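Local coordinates for cytosine deaminase (Klebsiella pneumoniae, PDB 4R85) that catalyses the hydrolytic deamination of 5-methylcytosine at an iron-containing active site of the amidohydrolase fold, at the Fe (II) ion site and the interface of chains A and B. Numbering follows the deposited sequence. Chains: chain A/B, Cytosine deaminase.

Contact 1: the Fe (II) ion site. Residues chain A 56, 58, 209, 212, 240-241, 308. With FE2 (Fe (II) ion), chain C.
Five protein groups bind the Fe (II) ion of this mononuclear amidohydrolase centre in a nearly square-pyramidal shell. A:His56 NE2 stands at the apex, 2.3 Å from FE. In the base, A:His58 faces A:His241 across the metal and A:His209 faces A:Asp308, the histidines all binding through NE2. The A:His241 NE2 bond to FE is the longest of the five at 2.5 Å. A:Asp308 is one-armed: OD2 of its carboxylate binds FE at 2.3 Å, while OD1 stays 3.6 Å from FE. A:His56 has CG anti to the backbone N (chi1 -170°), as does A:Asp308, whereas A:His58 and A:His241 turn CG anti to the carbonyl carbon. In the second shell, A:His56 ND1 donates to A:Ser240 OG at 2.9 Å, with the hydroxyl in the ring plane and a bent bond of 139° at H. That bond helps fix the ring's rotation with NE2 toward the metal. A:Glu212, its chain extended, brings its carboxylate to the side of the metal away from A:His56. OE1 sits 3.4 Å above the A:His241 ring plane, toward the rim, and OE2 lies at the A:His209 ring edge. This second-shell carboxylate may shuttle protons. By analogy with related deaminases, the iron would activate a water for attack on the pyrimidine C4, making this the catalytic centre, next to which 5-methylcytosine binds.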
loop_
_atom_site.group_PDB
_atom_site.type_symbol
_atom_site.label_atom_id
_atom_site.label_comp_id
_atom_site.label_asym_id
_atom_site.label_seq_id
_atom_site.Cartn_x
_atom_site.Cartn_y
_atom_site.Cartn_z
ATOM N N HIS A 56 -6.505 3.490 -16.489
ATOM C CA HIS A 56 -7.001 2.131 -16.653
ATOM C C HIS A 56 -7.884 1.699 -15.487
ATOM O O HIS A 56 -7.388 1.344 -14.410
ATOM C CB HIS A 56 -5.820 1.159 -16.795
ATOM C CG HIS A 56 -6.222 -0.218 -17.209
ATOM N ND1 HIS A 56 -5.666 -0.858 -18.297
ATOM C CD2 HIS A 56 -7.118 -1.084 -16.676
ATOM C CE1 HIS A 56 -6.205 -2.058 -18.419
ATOM N NE2 HIS A 56 -7.095 -2.211 -17.455
ATOM N N HIS A 58 -12.045 -0.295 -14.805
ATOM C CA HIS A 58 -13.210 -0.934 -15.404
ATOM C C HIS A 58 -14.478 -0.409 -14.758
ATOM O O HIS A 58 -14.995 -1.016 -13.805
ATOM C CB HIS A 58 -13.163 -2.451 -15.222
ATOM C CG HIS A 58 -11.998 -3.108 -15.897
ATOM N ND1 HIS A 58 -12.128 -3.843 -17.054
ATOM C CD2 HIS A 58 -10.687 -3.158 -15.564
ATOM C CE1 HIS A 58 -10.948 -4.311 -17.414
ATOM N NE2 HIS A 58 -10.057 -3.907 -16.528
ATOM N N HIS A 209 -5.287 -5.477 -23.028
ATOM C CA HIS A 209 -4.950 -6.347 -21.892
ATOM C C HIS A 209 -4.018 -7.410 -22.437
ATOM O O HIS A 209 -4.445 -8.364 -23.070
ATOM C CB HIS A 209 -6.206 -7.004 -21.318
ATOM C CG HIS A 209 -6.968 -6.121 -20.384
ATOM N ND1 HIS A 209 -7.580 -4.957 -20.795
ATOM C CD2 HIS A 209 -7.205 -6.224 -19.056
ATOM C CE1 HIS A 209 -8.164 -4.379 -19.761
ATOM N NE2 HIS A 209 -7.953 -5.131 -18.695
ATOM N N GLU A 212 -1.796 -10.814 -19.193
ATOM C CA GLU A 212 -2.143 -10.733 -17.776
ATOM C C GLU A 212 -2.182 -12.131 -17.185
ATOM O O GLU A 212 -3.237 -12.636 -16.792
ATOM C CB GLU A 212 -3.475 -9.994 -17.564
ATOM C CG GLU A 212 -3.713 -9.616 -16.085
ATOM C CD GLU A 212 -5.037 -8.913 -15.812
ATOM O OE1 GLU A 212 -5.230 -8.467 -14.657
ATOM O OE2 GLU A 212 -5.885 -8.809 -16.726
ATOM N N SER A 240 -1.454 -2.863 -21.559
ATOM C CA SER A 240 -1.790 -2.896 -20.144
ATOM C C SER A 240 -1.540 -4.296 -19.604
ATOM O O SER A 240 -1.646 -5.264 -20.347
ATOM C CB SER A 240 -3.261 -2.517 -19.935
ATOM O OG SER A 240 -3.498 -1.138 -20.203
ATOM N N HIS A 241 -1.181 -4.398 -18.326
ATOM C CA HIS A 241 -1.070 -5.709 -17.660
ATOM C C HIS A 241 -0.129 -6.656 -18.373
ATOM O O HIS A 241 -0.518 -7.777 -18.713
ATOM C CB HIS A 241 -2.398 -6.466 -17.651
ATOM C CG HIS A 241 -3.503 -5.804 -16.900
ATOM N ND1 HIS A 241 -3.493 -5.657 -15.530
ATOM C CD2 HIS A 241 -4.694 -5.323 -17.324
ATOM C CE1 HIS A 241 -4.623 -5.088 -15.143
ATOM N NE2 HIS A 241 -5.365 -4.870 -16.213
ATOM N N ASP A 308 -7.196 -0.015 -11.924
ATOM C CA ASP A 308 -7.828 -1.187 -12.552
ATOM C C ASP A 308 -9.253 -1.442 -12.037
ATOM O O ASP A 308 -10.229 -1.355 -12.791
ATOM C CB ASP A 308 -6.955 -2.450 -12.376
ATOM C CG ASP A 308 -7.299 -3.536 -13.361
ATOM O OD1 ASP A 308 -7.141 -4.738 -13.050
ATOM O OD2 ASP A 308 -7.729 -3.184 -14.461
HETATM FE FE FE2 C . -7.749 -4.175 -16.556
#

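Contact 2: the interface of chains A and B. Residues chain A 107-108, 400-403; chain B 407-411.
Backbone pairing forms the core of this patch, where the C-terminal segment of chain B adds to strand 398-403 of chain A as an antiparallel edge. B:Arg409 N donates to A:Gln402 O at 2.8 Å in a nearly straight bond (172° at H). The return bond, A:Gln402 N to B:Arg409 O, is 2.9 Å, and both donors lie in the carbonyl planes. Polar side-chain contact centres on B:Tyr410. Its hydroxyl OH donates to A:Asp108 OD1 at 2.6 Å, meeting the oxygen from above the carboxylate plane. A:Arg107 NE also grips this OD1, in a salt bridge of 3.0 Å, so two donors hold one carboxylate oxygen in place. The A:Arg107 chain, bent at chi2 and chi3, presents one guanidinium face to the CE1 edge of the tyrosine, the planes 43° apart; B:Tyr410 CE1 lies over its centre, 3.4 Å from A:Arg107 CZ. Apolar contact comes from B:Ile408. Its CG2 meets A:Leu401 CG at 3.8 Å. It runs side by side with A:Arg403, and its CD1 sits over the guanidinium face near the NH2 rim, 3.4 Å from A:Arg403 NH2. That guanidinium is pinned end-on, NH1 and NH2 both donating to A:Asp108 O, the backbone carbonyl at the C-terminal end of helix 92-108. The tail of one subunit extends a sheet of the other and packs beside the end of that helix, reciprocally in the two-fold assembly, which is probably the biological dimer.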
loop_
_atom_site.group_PDB
_atom_site.type_symbol
_atom_site.label_atom_id
_atom_site.label_comp_id
_atom_site.label_asym_id
_atom_site.label_seq_id
_atom_site.Cartn_x
_atom_site.Cartn_y
_atom_site.Cartn_z
ATOM N N ARG A 107 -12.885 11.824 -8.489
ATOM C CA ARG A 107 -12.919 13.280 -8.354
ATOM C C ARG A 107 -12.443 13.702 -6.964
ATOM O O ARG A 107 -11.668 14.655 -6.826
ATOM C CB ARG A 107 -14.343 13.794 -8.611
ATOM C CG ARG A 107 -14.558 15.309 -8.425
ATOM C CD ARG A 107 -14.998 15.672 -7.007
ATOM N NE ARG A 107 -15.946 14.703 -6.446
ATOM C CZ ARG A 107 -17.259 14.739 -6.646
ATOM N NH1 ARG A 107 -17.789 15.692 -7.399
ATOM N NH2 ARG A 107 -18.044 13.820 -6.093
ATOM N N ASP A 108 -12.921 12.998 -5.937
ATOM C CA ASP A 108 -12.530 13.297 -4.562
ATOM C C ASP A 108 -11.021 13.218 -4.380
ATOM O O ASP A 108 -10.460 13.899 -3.523
ATOM C CB ASP A 108 -13.203 12.359 -3.566
ATOM C CG ASP A 108 -14.678 12.673 -3.366
ATOM O OD1 ASP A 108 -15.128 13.778 -3.764
ATOM O OD2 ASP A 108 -15.385 11.808 -2.795
ATOM N N ILE A 400 -13.657 22.887 -8.176
ATOM C CA ILE A 400 -14.703 21.867 -8.147
ATOM C C ILE A 400 -14.607 21.009 -6.895
ATOM O O ILE A 400 -15.477 20.176 -6.629
ATOM C CB ILE A 400 -14.674 20.970 -9.402
ATOM C CG1 ILE A 400 -13.373 20.167 -9.462
ATOM C CG2 ILE A 400 -14.870 21.810 -10.658
ATOM C CD1 ILE A 400 -13.374 19.065 -10.509
ATOM N N LEU A 401 -13.543 21.219 -6.126
ATOM C CA LEU A 401 -13.367 20.537 -4.849
ATOM C C LEU A 401 -12.502 21.378 -3.923
ATOM O O LEU A 401 -11.476 21.909 -4.330
ATOM C CB LEU A 401 -12.725 19.158 -5.045
ATOM C CG LEU A 401 -12.365 18.333 -3.798
ATOM C CD1 LEU A 401 -12.405 16.851 -4.135
ATOM C CD2 LEU A 401 -10.989 18.688 -3.200
ATOM N N GLN A 402 -12.917 21.467 -2.668
ATOM C CA GLN A 402 -12.141 22.145 -1.648
ATOM C C GLN A 402 -12.196 21.331 -0.361
ATOM O O GLN A 402 -13.276 21.067 0.182
ATOM C CB GLN A 402 -12.669 23.559 -1.409
ATOM C CG GLN A 402 -11.847 24.357 -0.411
ATOM C CD GLN A 402 -10.423 24.566 -0.882
ATOM O OE1 GLN A 402 -10.191 24.883 -2.047
ATOM N NE2 GLN A 402 -9.459 24.374 0.018
ATOM N N ARG A 403 -11.021 20.924 0.102
ATOM C CA ARG A 403 -10.870 20.197 1.347
ATOM C C ARG A 403 -10.187 21.118 2.337
ATOM O O ARG A 403 -9.327 21.914 1.961
ATOM C CB ARG A 403 -9.973 18.980 1.122
ATOM C CG ARG A 403 -10.512 17.670 1.635
ATOM C CD ARG A 403 -9.486 16.559 1.409
ATOM N NE ARG A 403 -10.097 15.304 0.979
ATOM C CZ ARG A 403 -10.161 14.892 -0.284
ATOM N NH1 ARG A 403 -9.640 15.628 -1.266
ATOM N NH2 ARG A 403 -10.737 13.731 -0.569
ATOM N N HIS B 407 -14.187 17.129 5.864
ATOM C CA HIS B 407 -15.320 17.741 5.177
ATOM C C HIS B 407 -14.932 18.342 3.835
ATOM O O HIS B 407 -14.148 19.289 3.759
ATOM C CB HIS B 407 -16.037 18.756 6.069
ATOM C CG HIS B 407 -17.067 18.139 6.966
ATOM N ND1 HIS B 407 -18.243 17.603 6.488
ATOM C CD2 HIS B 407 -17.091 17.960 8.309
ATOM C CE1 HIS B 407 -18.951 17.126 7.497
ATOM N NE2 HIS B 407 -18.274 17.330 8.613
ATOM N N ILE B 408 -15.485 17.761 2.776
ATOM C CA ILE B 408 -15.209 18.195 1.417
ATOM C C ILE B 408 -16.310 19.119 0.921
ATOM O O ILE B 408 -17.498 18.827 1.081
ATOM C CB ILE B 408 -15.097 16.991 0.469
ATOM C CG1 ILE B 408 -14.065 15.995 1.004
ATOM C CG2 ILE B 408 -14.748 17.454 -0.937
ATOM C CD1 ILE B 408 -13.935 14.735 0.171
ATOM N N ARG B 409 -15.915 20.241 0.333
ATOM C CA ARG B 409 -16.866 21.176 -0.252
ATOM C C ARG B 409 -16.795 21.100 -1.773
ATOM O O ARG B 409 -15.714 20.944 -2.347
ATOM C CB ARG B 409 -16.573 22.604 0.219
ATOM C CG ARG B 409 -16.393 22.735 1.727
ATOM C CD ARG B 409 -17.665 22.358 2.481
ATOM N NE ARG B 409 -17.417 22.099 3.901
ATOM C CZ ARG B 409 -17.491 23.018 4.860
ATOM N NH1 ARG B 409 -17.808 24.272 4.559
ATOM N NH2 ARG B 409 -17.245 22.683 6.121
ATOM N N TYR B 410 -17.948 21.219 -2.421
ATOM C CA TYR B 410 -18.021 21.185 -3.876
ATOM C C TYR B 410 -18.654 22.471 -4.401
ATOM O O TYR B 410 -19.870 22.549 -4.537
ATOM C CB TYR B 410 -18.842 19.980 -4.347
ATOM C CG TYR B 410 -18.352 18.645 -3.836
ATOM C CD1 TYR B 410 -17.249 18.019 -4.409
ATOM C CD2 TYR B 410 -19.002 17.999 -2.792
ATOM C CE1 TYR B 410 -16.800 16.794 -3.948
ATOM C CE2 TYR B 410 -18.563 16.775 -2.326
ATOM C CZ TYR B 410 -17.460 16.175 -2.908
ATOM O OH TYR B 410 -17.018 14.948 -2.446
ATOM N N PRO B 411 -17.827 23.492 -4.682
ATOM C CA PRO B 411 -18.334 24.766 -5.207
ATOM C C PRO B 411 -18.795 24.666 -6.661
ATOM O O PRO B 411 -19.687 23.873 -6.971
ATOM C CB PRO B 411 -17.116 25.698 -5.105
ATOM C CG PRO B 411 -16.192 25.041 -4.124
ATOM C CD PRO B 411 -16.397 23.572 -4.339
#

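Contact 3: the interface of chains A and B. Residues chain A 246-248, 250, 287, 290, 292, 295; chain B 284-286.
The indole of B:Trp284 makes the tight half of this contact, hiding 112 Å² against chain A. A:Arg292, extended from CG to NE, approaches it head-on and overlaps it, the guanidinium ending over the five-membered ring: CZ is 3.6 Å from that ring's centroid in a cation-pi stack, with the planes 12° apart. Farther back along the same chain, CG makes a CH-pi contact with the six-membered ring. The guanidinium is steadied from its own chain by NH1, which donates to A:Asn250 OD1 at 2.9 Å. B:Lys286 CE packs on the opposite indole face, so the ring is sandwiched. At its benzo edge the A:Glu295 carboxylate stands almost perpendicular (87°), A:Glu295 OE1 3.3 Å from B:Trp284 CZ2 and OE2 in the ring plane, where its negative charge may favour the ring's positive rim.

B:Pro285, which follows a cis peptide bond, is close on one side, its CA 3.2 Å from A:Gly246 O. Packing is looser toward A:Arg287: B:Pro285 CB lies 3.9 Å from A:Arg287 CB, and CG lies over the rim of the guanidinium, whose NH1 donates to A:Ser247 OG. No direct polar bond joins the chains here; instead a water 3.1 Å from A:Gly246 O takes up B:Lys286 N, almost straight (177° at H). The Trp-Pro loop of one subunit packs against the other, and the arginine-indole stack probably helps stabilise the dimer.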
loop_
_atom_site.group_PDB
_atom_site.type_symbol
_atom_site.label_atom_id
_atom_site.label_comp_id
_atom_site.label_asym_id
_atom_site.label_seq_id
_atom_site.Cartn_x
_atom_site.Cartn_y
_atom_site.Cartn_z
ATOM N N GLY A 246 7.099 -9.955 -16.171
ATOM C CA GLY A 246 7.725 -10.219 -14.884
ATOM C C GLY A 246 8.170 -11.662 -14.676
ATOM O O GLY A 246 8.834 -11.971 -13.687
ATOM N N SER A 247 7.815 -12.547 -15.606
ATOM C CA SER A 247 8.302 -13.919 -15.562
ATOM C C SER A 247 9.101 -14.332 -16.814
ATOM O O SER A 247 9.464 -15.505 -16.946
ATOM C CB SER A 247 7.123 -14.887 -15.360
ATOM O OG SER A 247 6.432 -14.599 -14.147
ATOM N N TYR A 248 9.368 -13.397 -17.735
ATOM C CA TYR A 248 10.028 -13.767 -18.997
ATOM C C TYR A 248 11.433 -14.306 -18.792
ATOM O O TYR A 248 12.141 -13.933 -17.851
ATOM C CB TYR A 248 10.133 -12.589 -19.988
ATOM C CG TYR A 248 8.878 -12.277 -20.771
ATOM C CD1 TYR A 248 7.808 -13.172 -20.803
ATOM C CD2 TYR A 248 8.763 -11.087 -21.480
ATOM C CE1 TYR A 248 6.659 -12.873 -21.515
ATOM C CE2 TYR A 248 7.618 -10.781 -22.196
ATOM C CZ TYR A 248 6.570 -11.677 -22.206
ATOM O OH TYR A 248 5.430 -11.369 -22.918
ATOM N N ASN A 250 15.110 -14.042 -19.309
ATOM C CA ASN A 250 15.842 -12.780 -19.314
ATOM C C ASN A 250 16.557 -12.437 -20.608
ATOM O O ASN A 250 16.649 -11.259 -20.956
ATOM C CB ASN A 250 16.803 -12.716 -18.133
ATOM C CG ASN A 250 16.073 -12.670 -16.824
ATOM O OD1 ASN A 250 15.010 -12.056 -16.721
ATOM N ND2 ASN A 250 16.614 -13.343 -15.820
ATOM N N ARG A 287 5.899 -15.607 -6.754
ATOM C CA ARG A 287 6.312 -14.467 -7.577
ATOM C C ARG A 287 5.421 -13.237 -7.373
ATOM O O ARG A 287 4.235 -13.349 -7.050
ATOM C CB ARG A 287 6.382 -14.842 -9.071
ATOM C CG ARG A 287 5.027 -14.835 -9.826
ATOM C CD ARG A 287 5.178 -15.529 -11.192
ATOM N NE ARG A 287 5.521 -16.945 -11.001
ATOM C CZ ARG A 287 6.126 -17.711 -11.906
ATOM N NH1 ARG A 287 6.466 -17.214 -13.090
ATOM N NH2 ARG A 287 6.390 -18.984 -11.623
ATOM N N VAL A 290 4.369 -8.742 -11.349
ATOM C CA VAL A 290 4.176 -7.413 -11.904
ATOM C C VAL A 290 5.198 -7.203 -13.022
ATOM O O VAL A 290 6.288 -7.761 -12.976
ATOM C CB VAL A 290 4.318 -6.348 -10.788
ATOM C CG1 VAL A 290 4.299 -4.940 -11.343
ATOM C CG2 VAL A 290 3.206 -6.536 -9.756
ATOM N N ARG A 292 7.956 -5.246 -15.622
ATOM C CA ARG A 292 9.271 -4.712 -15.235
ATOM C C ARG A 292 9.279 -3.192 -15.337
ATOM O O ARG A 292 9.965 -2.619 -16.179
ATOM C CB ARG A 292 10.367 -5.311 -16.111
ATOM C CG ARG A 292 10.361 -6.836 -16.144
ATOM C CD ARG A 292 11.621 -7.364 -16.836
ATOM N NE ARG A 292 11.560 -8.819 -16.980
ATOM C CZ ARG A 292 12.583 -9.598 -17.307
ATOM N NH1 ARG A 292 12.401 -10.905 -17.423
ATOM N NH2 ARG A 292 13.784 -9.081 -17.524
ATOM N N GLU A 295 12.587 -1.130 -15.061
ATOM C CA GLU A 295 13.433 -1.426 -16.204
ATOM C C GLU A 295 12.912 -0.760 -17.499
ATOM O O GLU A 295 13.695 -0.216 -18.293
ATOM C CB GLU A 295 13.569 -2.949 -16.356
ATOM C CG GLU A 295 14.360 -3.643 -15.214
ATOM C CD GLU A 295 13.613 -3.724 -13.863
ATOM O OE1 GLU A 295 12.365 -3.595 -13.824
ATOM O OE2 GLU A 295 14.291 -3.938 -12.824
ATOM N N TRP B 284 14.220 -12.423 -12.500
ATOM C CA TRP B 284 12.814 -12.574 -12.852
ATOM C C TRP B 284 12.576 -14.050 -13.097
ATOM O O TRP B 284 13.407 -14.697 -13.728
ATOM C CB TRP B 284 12.482 -11.748 -14.109
ATOM C CG TRP B 284 12.900 -10.298 -13.969
ATOM C CD1 TRP B 284 14.092 -9.758 -14.345
ATOM C CD2 TRP B 284 12.145 -9.228 -13.374
ATOM N NE1 TRP B 284 14.122 -8.419 -14.040
ATOM C CE2 TRP B 284 12.944 -8.067 -13.440
ATOM C CE3 TRP B 284 10.871 -9.136 -12.801
ATOM C CZ2 TRP B 284 12.511 -6.826 -12.967
ATOM C CZ3 TRP B 284 10.441 -7.898 -12.321
ATOM C CH2 TRP B 284 11.264 -6.761 -12.409
ATOM N N PRO B 285 11.455 -14.600 -12.576
ATOM C CA PRO B 285 10.465 -13.908 -11.735
ATOM C C PRO B 285 11.038 -13.548 -10.363
ATOM O O PRO B 285 11.991 -14.172 -9.916
ATOM C CB PRO B 285 9.346 -14.946 -11.580
ATOM C CG PRO B 285 10.007 -16.254 -11.803
ATOM C CD PRO B 285 11.073 -15.999 -12.835
ATOM N N LYS B 286 10.460 -12.541 -9.727
ATOM C CA LYS B 286 11.004 -11.983 -8.503
ATOM C C LYS B 286 10.109 -12.391 -7.343
ATOM O O LYS B 286 8.913 -12.093 -7.352
ATOM C CB LYS B 286 11.039 -10.458 -8.623
ATOM C CG LYS B 286 11.925 -9.769 -7.623
ATOM C CD LYS B 286 12.061 -8.273 -7.941
ATOM C CE LYS B 286 12.517 -8.003 -9.383
ATOM N NZ LYS B 286 13.938 -8.384 -9.673
HETATM O O HOH W 1 7.801 -11.316 -10.804
#

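Contacts 2 and 3 mark widely separated parts of one two-fold subunit interface, their C-alpha centres about 40 Å apart. Contact 1 lies within chain A, about 29 Å from contact 2 and 17 Å from contact 3. The three share no residue, but contacts 1 and 3 are close in sequence: strand 237-240 leads to the iron ligand A:His241, and the 3-10 helix 243-247 that follows supplies A:Gly246 and A:Ser247 to contact 3. Subunit pairing could therefore help support the segment that carries A:His241, whereas contact 2 clasps the subunits through their C-terminal tails, far from the metal.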